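Local coordinates for protein putative transcriptional regulator (PDB 3QI7) that is of unknown function but, as a putative lipoprotein with a periplasmic-binding-protein-like fold, may bind a small ligand such as a sugar, at residues A[22-27]-A[64-69]; A[174-179]-A[228-233]; A[195-200]-A[206-211]; A[235-240]-A[253-258]; A[351-356]-A[360-365]. All blocks are in the same frame, centred on the assembly; numbering follows the deposited sequence.

Interaction 1: residues A[22-27]-A[64-69]; sequences LSENKV and LPENFT
Two glutamates reach across this contact from opposite sides, and in both CG stands anti to the carbonyl carbon (chi1 -62° in E24, -71° in E66) with the rest of the chain drawn out straight. The extension takes the E24 carboxylate up to the backbone of 64-69, where N67 N donates to E24 OE2 over 2.9 Å through the syn lone pair, the one facing the other oxygen. E66 reaches back the other way: its OE2 accepts a bond from S23 OG at 3.0 Å, on the anti side and tilted from the carboxylate plane. Each acid thus accepts a bond from the other segment, and their OE2 atoms stay 5.1 Å apart. Water carries the rest of the grip. A single molecule gives one bond to E24 OE1 and another, of 2.8 Å, to P65 O, while Q20 NE2 supplies a further donor to the same E24 oxygen. Most of the touching residues are exposed, so the contact is polar rather than oily. It ties the turn leading from strand 13-19 into helix 26-42 to the loop between strand 57-63 and helix 72-80, beyond the ends of two parallel neighbours in the larger sheet.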
# COMPACT_ATOMS: atom_id res chain seq x y z
N LEU A 22 -2.25 0.32 -16.69
CA LEU A 22 -2.19 -1.09 -16.31
C LEU A 22 -0.75 -1.60 -16.40
O LEU A 22 -0.30 -2.31 -15.52
CB LEU A 22 -3.10 -1.90 -17.22
CG LEU A 22 -3.21 -3.42 -17.05
CD1 LEU A 22 -3.77 -3.80 -15.68
CD2 LEU A 22 -4.09 -3.97 -18.19
N SER A 23 -0.04 -1.18 -17.44
CA SER A 23 1.35 -1.61 -17.67
C SER A 23 2.33 -1.21 -16.56
O SER A 23 3.40 -1.81 -16.45
CB SER A 23 1.86 -1.05 -19.01
OG SER A 23 1.88 0.39 -19.01
N GLU A 24 1.98 -0.20 -15.77
CA GLU A 24 2.85 0.36 -14.74
C GLU A 24 2.38 -0.01 -13.31
O GLU A 24 3.20 -0.43 -12.50
CB GLU A 24 2.92 1.88 -14.90
CG GLU A 24 3.52 2.36 -16.22
CD GLU A 24 3.71 3.86 -16.27
OE1 GLU A 24 3.12 4.58 -15.44
OE2 GLU A 24 4.47 4.34 -17.16
N ASN A 25 1.08 0.16 -13.02
CA ASN A 25 0.50 -0.11 -11.69
C ASN A 25 -0.73 -1.02 -11.80
O ASN A 25 -1.86 -0.56 -11.76
CB ASN A 25 0.11 1.21 -10.99
CG ASN A 25 1.31 2.03 -10.52
OD1 ASN A 25 2.46 1.56 -10.57
ND2 ASN A 25 1.06 3.27 -10.12
N LYS A 26 -0.50 -2.32 -11.97
CA LYS A 26 -1.57 -3.25 -12.27
C LYS A 26 -2.59 -3.34 -11.15
O LYS A 26 -3.81 -3.37 -11.38
CB LYS A 26 -0.98 -4.64 -12.57
CG LYS A 26 -2.01 -5.68 -12.87
CD LYS A 26 -1.32 -7.00 -13.32
CE LYS A 26 -2.35 -8.03 -13.78
NZ LYS A 26 -1.73 -9.37 -14.16
N VAL A 27 -2.09 -3.38 -9.91
CA VAL A 27 -2.97 -3.54 -8.76
C VAL A 27 -3.93 -2.34 -8.61
O VAL A 27 -5.14 -2.52 -8.47
CB VAL A 27 -2.17 -3.81 -7.43
CG1 VAL A 27 -3.07 -3.61 -6.19
CG2 VAL A 27 -1.60 -5.25 -7.44
N LEU A 64 -3.34 8.06 -16.42
CA LEU A 64 -2.22 8.95 -16.71
C LEU A 64 -1.40 8.44 -17.90
O LEU A 64 -1.32 7.22 -18.12
CB LEU A 64 -1.31 9.07 -15.48
CG LEU A 64 -1.86 9.74 -14.22
CD1 LEU A 64 -1.07 9.23 -13.00
CD2 LEU A 64 -1.82 11.27 -14.30
N PRO A 65 -0.72 9.35 -18.61
CA PRO A 65 0.21 8.92 -19.63
C PRO A 65 1.30 8.05 -19.02
O PRO A 65 1.61 8.20 -17.85
CB PRO A 65 0.79 10.24 -20.20
CG PRO A 65 0.39 11.30 -19.29
CD PRO A 65 -0.73 10.81 -18.41
N GLU A 66 1.87 7.14 -19.79
CA GLU A 66 3.04 6.39 -19.34
C GLU A 66 4.16 7.38 -18.98
O GLU A 66 4.29 8.42 -19.63
CB GLU A 66 3.53 5.43 -20.42
CG GLU A 66 2.59 4.25 -20.62
CD GLU A 66 3.18 3.19 -21.53
OE1 GLU A 66 4.04 3.51 -22.36
OE2 GLU A 66 2.76 2.02 -21.41
N ASN A 67 4.91 7.06 -17.93
CA ASN A 67 6.10 7.84 -17.58
C ASN A 67 5.69 9.28 -17.37
O ASN A 67 6.30 10.19 -17.93
CB ASN A 67 7.15 7.75 -18.71
CG ASN A 67 7.58 6.33 -19.00
OD1 ASN A 67 8.12 5.65 -18.13
ND2 ASN A 67 7.36 5.89 -20.21
N PHE A 68 4.64 9.48 -16.58
CA PHE A 68 3.93 10.77 -16.54
C PHE A 68 4.77 11.95 -16.04
O PHE A 68 4.52 13.08 -16.45
CB PHE A 68 2.59 10.67 -15.76
CG PHE A 68 2.71 10.81 -14.24
CD1 PHE A 68 2.83 12.07 -13.65
CD2 PHE A 68 2.65 9.69 -13.42
CE1 PHE A 68 2.92 12.20 -12.26
CE2 PHE A 68 2.74 9.80 -12.04
CZ PHE A 68 2.87 11.07 -11.45
N THR A 69 5.74 11.70 -15.17
CA THR A 69 6.67 12.76 -14.70
C THR A 69 7.49 13.34 -15.88
O THR A 69 7.86 14.52 -15.87
CB THR A 69 7.56 12.27 -13.51
OG1 THR A 69 8.44 11.23 -13.92
CG2 THR A 69 6.71 11.73 -12.38
O HOH W 1 2.53 7.05 -15.46

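Interaction 2: residues A[174-179]-A[228-233]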
# COMPACT_ATOMS: atom_id res chain seq x y z
N ALA A 174 15.42 4.52 4.11
CA ALA A 174 16.33 4.99 5.17
C ALA A 174 15.59 5.19 6.48
O ALA A 174 15.99 4.69 7.52
CB ALA A 174 17.01 6.33 4.72
N LYS A 175 14.47 5.90 6.39
CA LYS A 175 13.66 6.27 7.54
C LYS A 175 13.07 5.01 8.22
O LYS A 175 13.06 4.90 9.44
CB LYS A 175 12.55 7.20 7.04
CG LYS A 175 11.65 7.82 8.04
CD LYS A 175 11.11 9.15 7.49
N ARG A 176 12.53 4.09 7.42
CA ARG A 176 12.06 2.82 7.96
C ARG A 176 13.18 2.03 8.63
O ARG A 176 13.02 1.51 9.76
CB ARG A 176 11.51 1.96 6.85
CG ARG A 176 10.78 0.75 7.37
CD ARG A 176 10.25 -0.08 6.21
NE ARG A 176 11.24 -0.35 5.18
CZ ARG A 176 10.94 -0.69 3.92
NH1 ARG A 176 9.68 -0.80 3.53
NH2 ARG A 176 11.90 -0.93 3.04
N LEU A 177 14.32 1.93 7.96
CA LEU A 177 15.49 1.31 8.58
C LEU A 177 15.84 1.88 9.95
O LEU A 177 16.04 1.12 10.90
CB LEU A 177 16.69 1.41 7.63
CG LEU A 177 18.07 1.01 8.20
CD1 LEU A 177 18.07 -0.38 8.72
CD2 LEU A 177 19.14 1.17 7.10
N GLU A 178 15.93 3.21 10.04
CA GLU A 178 16.24 3.91 11.28
C GLU A 178 15.24 3.57 12.42
O GLU A 178 15.65 3.33 13.57
CB GLU A 178 16.32 5.45 11.05
CG GLU A 178 16.28 6.35 12.31
CD GLU A 178 16.50 7.87 12.01
OE1 GLU A 178 15.74 8.45 11.20
OE2 GLU A 178 17.43 8.49 12.59
N MSE A 179 13.96 3.56 12.10
CA MSE A 179 12.97 3.23 13.09
C MSE A 179 12.94 1.73 13.40
O MSE A 179 12.70 1.37 14.55
CB MSE A 179 11.58 3.75 12.70
CG MSE A 179 10.56 3.59 13.80
SE MSE A 179 11.09 4.49 15.48
CE MSE A 179 10.96 6.32 14.85
N ASN A 228 13.93 -13.12 12.17
CA ASN A 228 13.17 -12.50 11.09
C ASN A 228 14.08 -11.97 10.01
O ASN A 228 15.06 -11.26 10.30
CB ASN A 228 12.29 -11.35 11.58
CG ASN A 228 11.35 -10.83 10.50
OD1 ASN A 228 10.45 -11.55 10.10
ND2 ASN A 228 11.61 -9.63 9.97
N VAL A 229 13.76 -12.28 8.75
CA VAL A 229 14.57 -11.78 7.64
C VAL A 229 13.70 -10.82 6.81
O VAL A 229 12.55 -11.11 6.46
CB VAL A 229 15.13 -12.93 6.78
CG1 VAL A 229 15.89 -12.39 5.52
CG2 VAL A 229 16.04 -13.85 7.62
N PHE A 230 14.28 -9.67 6.47
CA PHE A 230 13.54 -8.65 5.75
C PHE A 230 14.37 -8.04 4.65
O PHE A 230 15.52 -7.69 4.89
CB PHE A 230 13.17 -7.55 6.72
CG PHE A 230 12.43 -6.39 6.09
CD1 PHE A 230 11.10 -6.52 5.70
CD2 PHE A 230 13.05 -5.16 5.93
CE1 PHE A 230 10.39 -5.46 5.17
CE2 PHE A 230 12.35 -4.10 5.36
CZ PHE A 230 11.02 -4.25 4.98
N GLY A 231 13.75 -7.86 3.48
CA GLY A 231 14.38 -7.15 2.35
C GLY A 231 13.50 -6.02 1.84
O GLY A 231 12.32 -5.86 2.26
N VAL A 232 14.05 -5.24 0.91
CA VAL A 232 13.47 -3.94 0.58
C VAL A 232 12.85 -3.83 -0.80
O VAL A 232 12.33 -2.78 -1.14
CB VAL A 232 14.46 -2.77 0.88
CG1 VAL A 232 14.97 -2.82 2.32
CG2 VAL A 232 15.63 -2.76 -0.13
N ASN A 233 12.85 -4.94 -1.56
CA ASN A 233 12.16 -5.01 -2.86
C ASN A 233 11.67 -6.44 -3.16
O ASN A 233 12.02 -7.42 -2.46
CB ASN A 233 13.04 -4.46 -4.00
CG ASN A 233 14.40 -5.15 -4.08
OD1 ASN A 233 14.47 -6.38 -4.19
ND2 ASN A 233 15.48 -4.36 -3.98
O HOH W 2 11.13 -1.15 0.51
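A buried contact between a helix and strand 228-231 with the residues that follow it, this one sets the guanidinium of R176, on helix 171-186, against F230 and V232 beside the three-stranded parallel sheet. The phenylalanine comes rim first: F230 CZ stands over the centre of the guanidinium face, 3.7 Å from R176 CZ, and the two planes are 88° apart. The geometry is therefore an edge-on approach of the ring to a flat cation, unlike a parallel stack. R176 gets there by running straight out from the helix, CG anti to the backbone N (chi1 -169°), before bending at chi3 to lay its face toward the ring. V232 adds an aliphatic neighbour, its CG1 lying 3.7 Å from R176 NH2. Strand 228-231 is an outer strand of the sheet, next to strand 159-164, and helix 171-186 follows that central strand, an alternating helix and strand order consistent with one lobe of a periplasmic-binding-protein-like fold. The edge of the guanidinium, in its plane, is where the hydrogen bonding lies: R176 NH2 donates over 2.7 Å to a water, and the same water donates to V232 O at 2.6 Å, bridging the side chain to the backbone of V232. R143 brings a second guanidinium close to R176 NH1, while L147 of helix 140-153 packs against F230. Just beyond, N233 OD1 accepts from M236 N at the N-cap of helix 234-247.

Interaction 3: residues A[195-200]-A[206-211]; sequences NTPNIN and NKVKQF
The ring of F211 forms a flat wall on helix 203-223, and P197 rests against it. P197 CD lies over one face, 4.0 Å from the ring centroid and 23° off the normal, a CH-pi contact displaced toward the rim nearest F211 CG. The helix presents that face because F211 CG leaves anti to the backbone N (chi1 179°), sending the ring out toward N195, T196 and P197. At the far rim F211 CZ approaches N195 O to 3.2 Å, and the T196 side chain crosses that of F211 at about a right angle, its CG2 4.1 Å from F211 CE1. One helical turn earlier, V208 supplies the bump: its CG2 fits between P197 and I199, meeting P197 O at 3.4 Å and I199 CG1 at 3.7 Å. Strand 191-196 is an outer strand of the three-stranded parallel sheet, and helix 203-223 then leads on to strand 228-231 at its other side, so the contact lies at the start of a beta-alpha-beta crossover. I199 helps close the hollow because its CG1 sits anti to the carbonyl carbon, with I199 CD1 also 3.9 Å from V208 CG2, the two side chains crossing at about a right angle. The T196 side chain touches Y162 and S164 of the central strand, and M236 of helix 234-247 also packs against it.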
# COMPACT_ATOMS: atom_id res chain seq x y z
N ASN A 195 24.54 -4.93 4.05
CA ASN A 195 24.60 -4.30 2.74
C ASN A 195 24.72 -5.32 1.61
O ASN A 195 25.70 -6.10 1.54
CB ASN A 195 25.75 -3.29 2.64
CG ASN A 195 25.53 -2.00 3.48
OD1 ASN A 195 24.47 -1.77 4.08
ND2 ASN A 195 26.56 -1.15 3.51
N THR A 196 23.72 -5.28 0.75
CA THR A 196 23.65 -6.09 -0.47
C THR A 196 24.28 -5.31 -1.65
O THR A 196 24.31 -4.07 -1.63
CB THR A 196 22.18 -6.44 -0.83
OG1 THR A 196 21.42 -5.24 -1.00
CG2 THR A 196 21.52 -7.25 0.27
N PRO A 197 24.78 -6.03 -2.67
CA PRO A 197 25.35 -5.37 -3.86
C PRO A 197 24.34 -4.46 -4.57
O PRO A 197 23.17 -4.82 -4.74
CB PRO A 197 25.75 -6.54 -4.77
CG PRO A 197 25.93 -7.70 -3.85
CD PRO A 197 24.94 -7.50 -2.72
N ASN A 198 24.81 -3.29 -4.98
CA ASN A 198 24.04 -2.38 -5.80
C ASN A 198 23.63 -3.04 -7.10
O ASN A 198 24.41 -3.75 -7.71
CB ASN A 198 24.84 -1.11 -6.14
CG ASN A 198 24.95 -0.16 -4.99
OD1 ASN A 198 24.08 -0.10 -4.13
ND2 ASN A 198 26.01 0.61 -4.97
N ILE A 199 22.39 -2.81 -7.51
CA ILE A 199 21.89 -3.37 -8.75
C ILE A 199 21.99 -2.28 -9.80
O ILE A 199 21.18 -1.35 -9.82
CB ILE A 199 20.46 -3.87 -8.60
CG1 ILE A 199 20.42 -4.96 -7.50
CG2 ILE A 199 19.92 -4.40 -9.95
CD1 ILE A 199 19.06 -5.60 -7.25
N ASN A 200 23.02 -2.35 -10.63
CA ASN A 200 23.19 -1.36 -11.71
C ASN A 200 22.77 -1.90 -13.08
O ASN A 200 22.35 -1.14 -13.94
CB ASN A 200 24.62 -0.85 -11.72
CG ASN A 200 24.96 -0.04 -10.47
OD1 ASN A 200 25.95 -0.31 -9.79
ND2 ASN A 200 24.10 0.93 -10.15
N ASN A 206 21.50 -11.63 -10.21
CA ASN A 206 21.96 -12.95 -9.78
C ASN A 206 23.08 -12.86 -8.72
O ASN A 206 23.22 -13.77 -7.89
CB ASN A 206 22.41 -13.83 -10.96
CG ASN A 206 21.24 -14.57 -11.64
OD1 ASN A 206 20.20 -14.89 -11.02
ND2 ASN A 206 21.43 -14.88 -12.92
N LYS A 207 23.89 -11.80 -8.75
CA LYS A 207 24.90 -11.56 -7.72
C LYS A 207 24.19 -11.29 -6.38
O LYS A 207 24.56 -11.86 -5.34
CB LYS A 207 25.83 -10.39 -8.09
CG LYS A 207 26.69 -10.65 -9.33
CD LYS A 207 27.62 -9.46 -9.62
CE LYS A 207 28.85 -9.87 -10.42
NZ LYS A 207 28.49 -10.58 -11.69
N VAL A 208 23.14 -10.47 -6.41
CA VAL A 208 22.35 -10.23 -5.21
C VAL A 208 21.71 -11.52 -4.64
O VAL A 208 21.81 -11.80 -3.44
CB VAL A 208 21.26 -9.18 -5.45
CG1 VAL A 208 20.26 -9.13 -4.26
CG2 VAL A 208 21.91 -7.81 -5.74
N LYS A 209 21.06 -12.29 -5.51
CA LYS A 209 20.54 -13.60 -5.15
C LYS A 209 21.59 -14.49 -4.49
O LYS A 209 21.33 -15.06 -3.43
CB LYS A 209 19.98 -14.31 -6.39
CG LYS A 209 19.42 -15.68 -6.09
CD LYS A 209 18.97 -16.39 -7.35
CE LYS A 209 17.58 -15.95 -7.79
NZ LYS A 209 17.23 -16.75 -9.01
N GLN A 210 22.77 -14.62 -5.09
CA GLN A 210 23.84 -15.45 -4.49
C GLN A 210 24.30 -14.89 -3.15
O GLN A 210 24.53 -15.64 -2.20
CB GLN A 210 25.05 -15.61 -5.41
CG GLN A 210 24.75 -16.46 -6.63
CD GLN A 210 25.98 -17.09 -7.27
OE1 GLN A 210 26.13 -17.07 -8.50
NE2 GLN A 210 26.85 -17.68 -6.44
N PHE A 211 24.42 -13.57 -3.08
CA PHE A 211 24.83 -12.91 -1.85
C PHE A 211 23.82 -13.22 -0.73
O PHE A 211 24.21 -13.61 0.41
CB PHE A 211 24.96 -11.40 -2.07
CG PHE A 211 25.34 -10.65 -0.83
CD1 PHE A 211 24.37 -10.23 0.07
CD2 PHE A 211 26.69 -10.39 -0.53
CE1 PHE A 211 24.73 -9.57 1.23
CE2 PHE A 211 27.04 -9.72 0.63
CZ PHE A 211 26.08 -9.32 1.51

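Interaction 4: residues A[235-240]-A[253-258]; sequences YMDEVI and EQSNPS
S255 meets the carboxylate of D237 with two bonds, one to each oxygen. Its backbone N donates to D237 OD1 over 2.9 Å at a nearly straight 169°, and its hydroxyl OG donates to D237 OD2 over 2.6 Å. Both donors arrive on the syn sides of the carboxylate, somewhat out of its plane, so the acid is held against rotation. Two waters extend the network: one gives a bond of 2.8 Å to D237 OD2 and accepts from Q254 NE2, and the other donates to D237 OD1 and to E253 O. A buried charge is thereby met at four points, which would probably help it remain ionised. The aspartate belongs to helix 234-247, which follows strand 228-231 of the three-stranded parallel sheet in a lobe consistent with the periplasmic-binding-protein-like fold, and the loop 253-258 returns past it on the way to helix 263-267. The loop has its own brace. Q254, bent at chi2 (146°), folds its amide back on S258: OE1 takes S258 N at 2.9 Å and NE2 gives to S258 O at the same 2.9 Å, a two-way bridge across the turn. Beyond the hydrogen bonds the packing is slight: Q254 CB lies 3.5 Å from D237 OD2. Further out, R143 of helix 140-153 receives the loop, through a salt bridge with E253 and a hydrogen bond to S255 O.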
# COMPACT_ATOMS: atom_id res chain seq x y z
N TYR A 235 12.28 -8.47 -5.53
CA TYR A 235 13.31 -9.44 -5.95
C TYR A 235 13.94 -10.08 -4.70
O TYR A 235 14.07 -11.30 -4.62
CB TYR A 235 14.37 -8.78 -6.85
CG TYR A 235 15.35 -9.80 -7.41
CD1 TYR A 235 15.05 -10.52 -8.56
CD2 TYR A 235 16.54 -10.07 -6.77
CE1 TYR A 235 15.93 -11.49 -9.07
CE2 TYR A 235 17.43 -11.03 -7.27
CZ TYR A 235 17.11 -11.74 -8.42
OH TYR A 235 17.99 -12.68 -8.90
N MSE A 236 14.27 -9.25 -3.71
CA MSE A 236 14.76 -9.76 -2.41
C MSE A 236 13.71 -10.61 -1.72
O MSE A 236 14.06 -11.66 -1.15
CB MSE A 236 15.18 -8.61 -1.46
CG MSE A 236 16.34 -7.84 -1.94
SE MSE A 236 17.11 -6.86 -0.50
CE MSE A 236 18.21 -5.65 -1.54
N ASP A 237 12.43 -10.17 -1.78
CA ASP A 237 11.34 -10.90 -1.13
C ASP A 237 11.28 -12.33 -1.67
O ASP A 237 11.09 -13.29 -0.92
CB ASP A 237 9.97 -10.26 -1.38
CG ASP A 237 9.77 -8.94 -0.64
OD1 ASP A 237 10.38 -8.76 0.45
OD2 ASP A 237 9.00 -8.13 -1.18
N GLU A 238 11.43 -12.45 -2.97
CA GLU A 238 11.39 -13.76 -3.62
C GLU A 238 12.48 -14.72 -3.11
O GLU A 238 12.21 -15.89 -2.76
CB GLU A 238 11.48 -13.59 -5.15
CG GLU A 238 11.09 -14.91 -5.90
CD GLU A 238 11.12 -14.80 -7.45
OE1 GLU A 238 12.10 -14.24 -8.01
OE2 GLU A 238 10.17 -15.29 -8.10
N VAL A 239 13.72 -14.23 -3.11
CA VAL A 239 14.88 -14.99 -2.61
C VAL A 239 14.68 -15.35 -1.13
O VAL A 239 14.88 -16.50 -0.74
CB VAL A 239 16.20 -14.19 -2.77
CG1 VAL A 239 17.35 -14.88 -2.02
CG2 VAL A 239 16.52 -13.93 -4.26
N ILE A 240 14.22 -14.37 -0.34
CA ILE A 240 14.02 -14.55 1.12
C ILE A 240 12.91 -15.55 1.49
O ILE A 240 13.09 -16.37 2.40
CB ILE A 240 13.75 -13.19 1.81
CG1 ILE A 240 15.02 -12.37 1.80
CG2 ILE A 240 13.25 -13.35 3.27
CD1 ILE A 240 14.82 -10.89 2.03
N GLU A 253 7.05 -9.77 7.26
CA GLU A 253 6.53 -9.00 6.12
C GLU A 253 7.45 -8.95 4.88
O GLU A 253 8.67 -8.84 4.99
CB GLU A 253 6.25 -7.53 6.55
CG GLU A 253 5.28 -7.37 7.70
CD GLU A 253 4.98 -5.92 8.04
OE1 GLU A 253 5.78 -5.06 7.65
OE2 GLU A 253 3.96 -5.63 8.71
N GLN A 254 6.85 -8.95 3.70
CA GLN A 254 7.54 -8.54 2.47
C GLN A 254 7.91 -7.05 2.58
O GLN A 254 7.33 -6.31 3.38
CB GLN A 254 6.62 -8.70 1.27
CG GLN A 254 6.15 -10.16 0.97
CD GLN A 254 4.75 -10.20 0.41
OE1 GLN A 254 3.77 -10.08 1.15
NE2 GLN A 254 4.64 -10.35 -0.91
N SER A 255 8.82 -6.62 1.71
CA SER A 255 9.12 -5.20 1.50
C SER A 255 7.85 -4.35 1.58
O SER A 255 7.78 -3.36 2.32
CB SER A 255 9.86 -5.03 0.17
OG SER A 255 9.17 -5.57 -0.95
N ASN A 256 6.85 -4.76 0.81
CA ASN A 256 5.49 -4.25 0.93
C ASN A 256 4.53 -5.43 0.94
O ASN A 256 4.48 -6.14 -0.04
CB ASN A 256 5.17 -3.33 -0.22
CG ASN A 256 5.87 -2.00 -0.09
OD1 ASN A 256 5.51 -1.18 0.76
ND2 ASN A 256 6.92 -1.81 -0.87
N PRO A 257 3.81 -5.66 2.05
CA PRO A 257 2.90 -6.82 2.11
C PRO A 257 1.89 -6.88 0.97
O PRO A 257 1.22 -5.90 0.67
CB PRO A 257 2.18 -6.63 3.44
CG PRO A 257 3.19 -5.90 4.30
CD PRO A 257 3.82 -4.92 3.33
N SER A 258 1.85 -8.03 0.31
CA SER A 258 0.97 -8.27 -0.82
C SER A 258 0.77 -9.76 -1.09
O SER A 258 1.73 -10.46 -1.37
CB SER A 258 1.54 -7.61 -2.07
OG SER A 258 0.71 -7.94 -3.17
O HOH W 3 6.92 -9.13 -2.71
O HOH W 4 11.10 -9.20 3.18

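Interaction 5: residues A[351-356]-A[360-365]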
# COMPACT_ATOMS: atom_id res chain seq x y z
N PHE A 351 -4.97 4.43 12.30
CA PHE A 351 -4.75 5.66 11.57
C PHE A 351 -4.12 6.71 12.49
O PHE A 351 -4.53 6.87 13.64
CB PHE A 351 -6.08 6.23 11.02
CG PHE A 351 -6.63 5.49 9.81
CD1 PHE A 351 -7.29 4.26 9.97
CD2 PHE A 351 -6.54 6.02 8.55
CE1 PHE A 351 -7.80 3.58 8.87
CE2 PHE A 351 -7.05 5.33 7.45
CZ PHE A 351 -7.68 4.12 7.61
N THR A 352 -3.13 7.42 11.97
CA THR A 352 -2.37 8.40 12.75
C THR A 352 -2.26 9.72 12.00
O THR A 352 -1.83 9.73 10.86
CB THR A 352 -0.94 7.84 12.98
OG1 THR A 352 -1.03 6.56 13.60
CG2 THR A 352 -0.12 8.80 13.86
N PRO A 353 -2.64 10.86 12.62
CA PRO A 353 -2.47 12.09 11.85
C PRO A 353 -0.99 12.47 11.63
O PRO A 353 -0.13 12.14 12.45
CB PRO A 353 -3.19 13.16 12.72
CG PRO A 353 -3.11 12.63 14.11
CD PRO A 353 -3.30 11.12 13.91
N LEU A 354 -0.71 13.18 10.55
CA LEU A 354 0.67 13.68 10.27
C LEU A 354 1.23 14.52 11.42
O LEU A 354 2.35 14.29 11.85
CB LEU A 354 0.70 14.50 8.98
CG LEU A 354 2.07 14.97 8.47
CD1 LEU A 354 3.00 13.75 8.18
CD2 LEU A 354 1.88 15.82 7.23
N THR A 355 0.46 15.50 11.88
CA THR A 355 0.68 16.18 13.11
C THR A 355 -0.71 16.45 13.72
O THR A 355 -1.73 16.32 13.04
CB THR A 355 1.43 17.54 12.93
OG1 THR A 355 0.58 18.48 12.23
CG2 THR A 355 2.75 17.36 12.17
N GLU A 356 -0.76 16.87 14.97
CA GLU A 356 -2.04 17.15 15.58
C GLU A 356 -2.80 18.21 14.78
O GLU A 356 -4.02 18.14 14.61
CB GLU A 356 -1.90 17.52 17.06
CG GLU A 356 -1.32 18.91 17.31
CD GLU A 356 -1.05 19.20 18.78
OE1 GLU A 356 -1.48 18.40 19.65
OE2 GLU A 356 -0.42 20.24 19.04
N ASN A 360 -5.82 16.36 8.44
CA ASN A 360 -6.35 15.86 7.18
C ASN A 360 -5.33 15.04 6.38
O ASN A 360 -5.56 14.73 5.19
CB ASN A 360 -6.98 16.97 6.32
CG ASN A 360 -5.97 17.89 5.75
OD1 ASN A 360 -4.99 18.22 6.41
ND2 ASN A 360 -6.15 18.30 4.49
N TYR A 361 -4.21 14.69 7.01
CA TYR A 361 -3.29 13.69 6.43
C TYR A 361 -3.23 12.60 7.44
O TYR A 361 -2.83 12.83 8.57
CB TYR A 361 -1.89 14.29 6.12
CG TYR A 361 -1.02 13.26 5.42
CD1 TYR A 361 -0.59 12.13 6.10
CD2 TYR A 361 -0.67 13.38 4.07
CE1 TYR A 361 0.16 11.14 5.47
CE2 TYR A 361 0.07 12.38 3.44
CZ TYR A 361 0.50 11.28 4.15
OH TYR A 361 1.26 10.28 3.60
N GLN A 362 -3.65 11.38 7.06
CA GLN A 362 -3.73 10.28 8.00
C GLN A 362 -2.96 9.11 7.44
O GLN A 362 -3.18 8.76 6.28
CB GLN A 362 -5.19 9.87 8.23
CG GLN A 362 -6.02 10.93 9.03
CD GLN A 362 -5.82 10.89 10.53
OE1 GLN A 362 -5.42 9.86 11.09
NE2 GLN A 362 -6.16 12.00 11.23
N SER A 363 -2.00 8.58 8.19
CA SER A 363 -1.27 7.42 7.72
C SER A 363 -1.92 6.21 8.34
O SER A 363 -2.54 6.32 9.39
CB SER A 363 0.22 7.51 8.04
OG SER A 363 0.45 7.47 9.42
N VAL A 364 -1.78 5.06 7.69
CA VAL A 364 -2.48 3.86 8.12
C VAL A 364 -1.55 2.66 8.13
O VAL A 364 -0.67 2.56 7.30
CB VAL A 364 -3.75 3.57 7.22
CG1 VAL A 364 -3.43 3.60 5.76
CG2 VAL A 364 -4.42 2.24 7.57
N ILE A 365 -1.75 1.78 9.11
CA ILE A 365 -1.11 0.47 9.15
C ILE A 365 -2.26 -0.49 9.32
O ILE A 365 -3.10 -0.26 10.17
CB ILE A 365 -0.15 0.28 10.38
CG1 ILE A 365 1.02 1.28 10.34
CG2 ILE A 365 0.38 -1.20 10.45
CD1 ILE A 365 1.96 1.15 9.16
O HOH W 5 0.82 10.05 9.91
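F351 and V364 make the tight side of this strand pair: V364 CB stands over the phenyl face, 3.9 Å from the ring centroid and 17° off its normal, a CH-pi contact, with CG2 covering the rim toward F351 CZ. On the same face Q362, bent at chi2 (-80°), lies alongside P353 with its NE2 3.5 Å from P353 CB; that nitrogen donates to Y359 O. L337 of helix 334-345 packs on F351 and Q362, while L310 of helix 306-324 covers V364. The opposite face carries T352 and S363, is only partly buried and is hydrated. One molecule donates to T352 O at 2.8 Å and is hydrogen-bonded to S363 OG. Toward the turn the side-chain packing comes down to L354 CB against Y361 CB, 3.9 Å apart. Backbone bonds join the strands: T352 and S363 exchange N-H and carbonyl as a hydrogen-bonded pair, each bond 2.9 Å, and L354 N donates to Y361 O. F351 with V364 and P353 with Q362 are the non-hydrogen-bonded pairs, and F351 CA leans on S363 O in a CA-H...O contact. The arrangement is that of an antiparallel beta hairpin, strand 349-353 with strand 361-370, at an end of the larger mixed sheet.

From the N terminus, interaction 1 comes first, a surface contact that closes the loop containing helix 26-42 and strand 57-63 of the larger sheet. Interaction 2 closes a longer loop that contains strand 191-196 and helix 203-223, and interaction 3 is nested within it, joining that strand to that helix. Interaction 4 follows in series, folding the chain after helix 234-247 back onto that helix. It touches interaction 2 through G231 and S255, and interaction 3 through T196 and M236, so these three form one cluster. Interaction 5 closes the short turn of the late hairpin in the mixed sheet, about 25 Å from interaction 4 between centres and on the other side of the chain's centre.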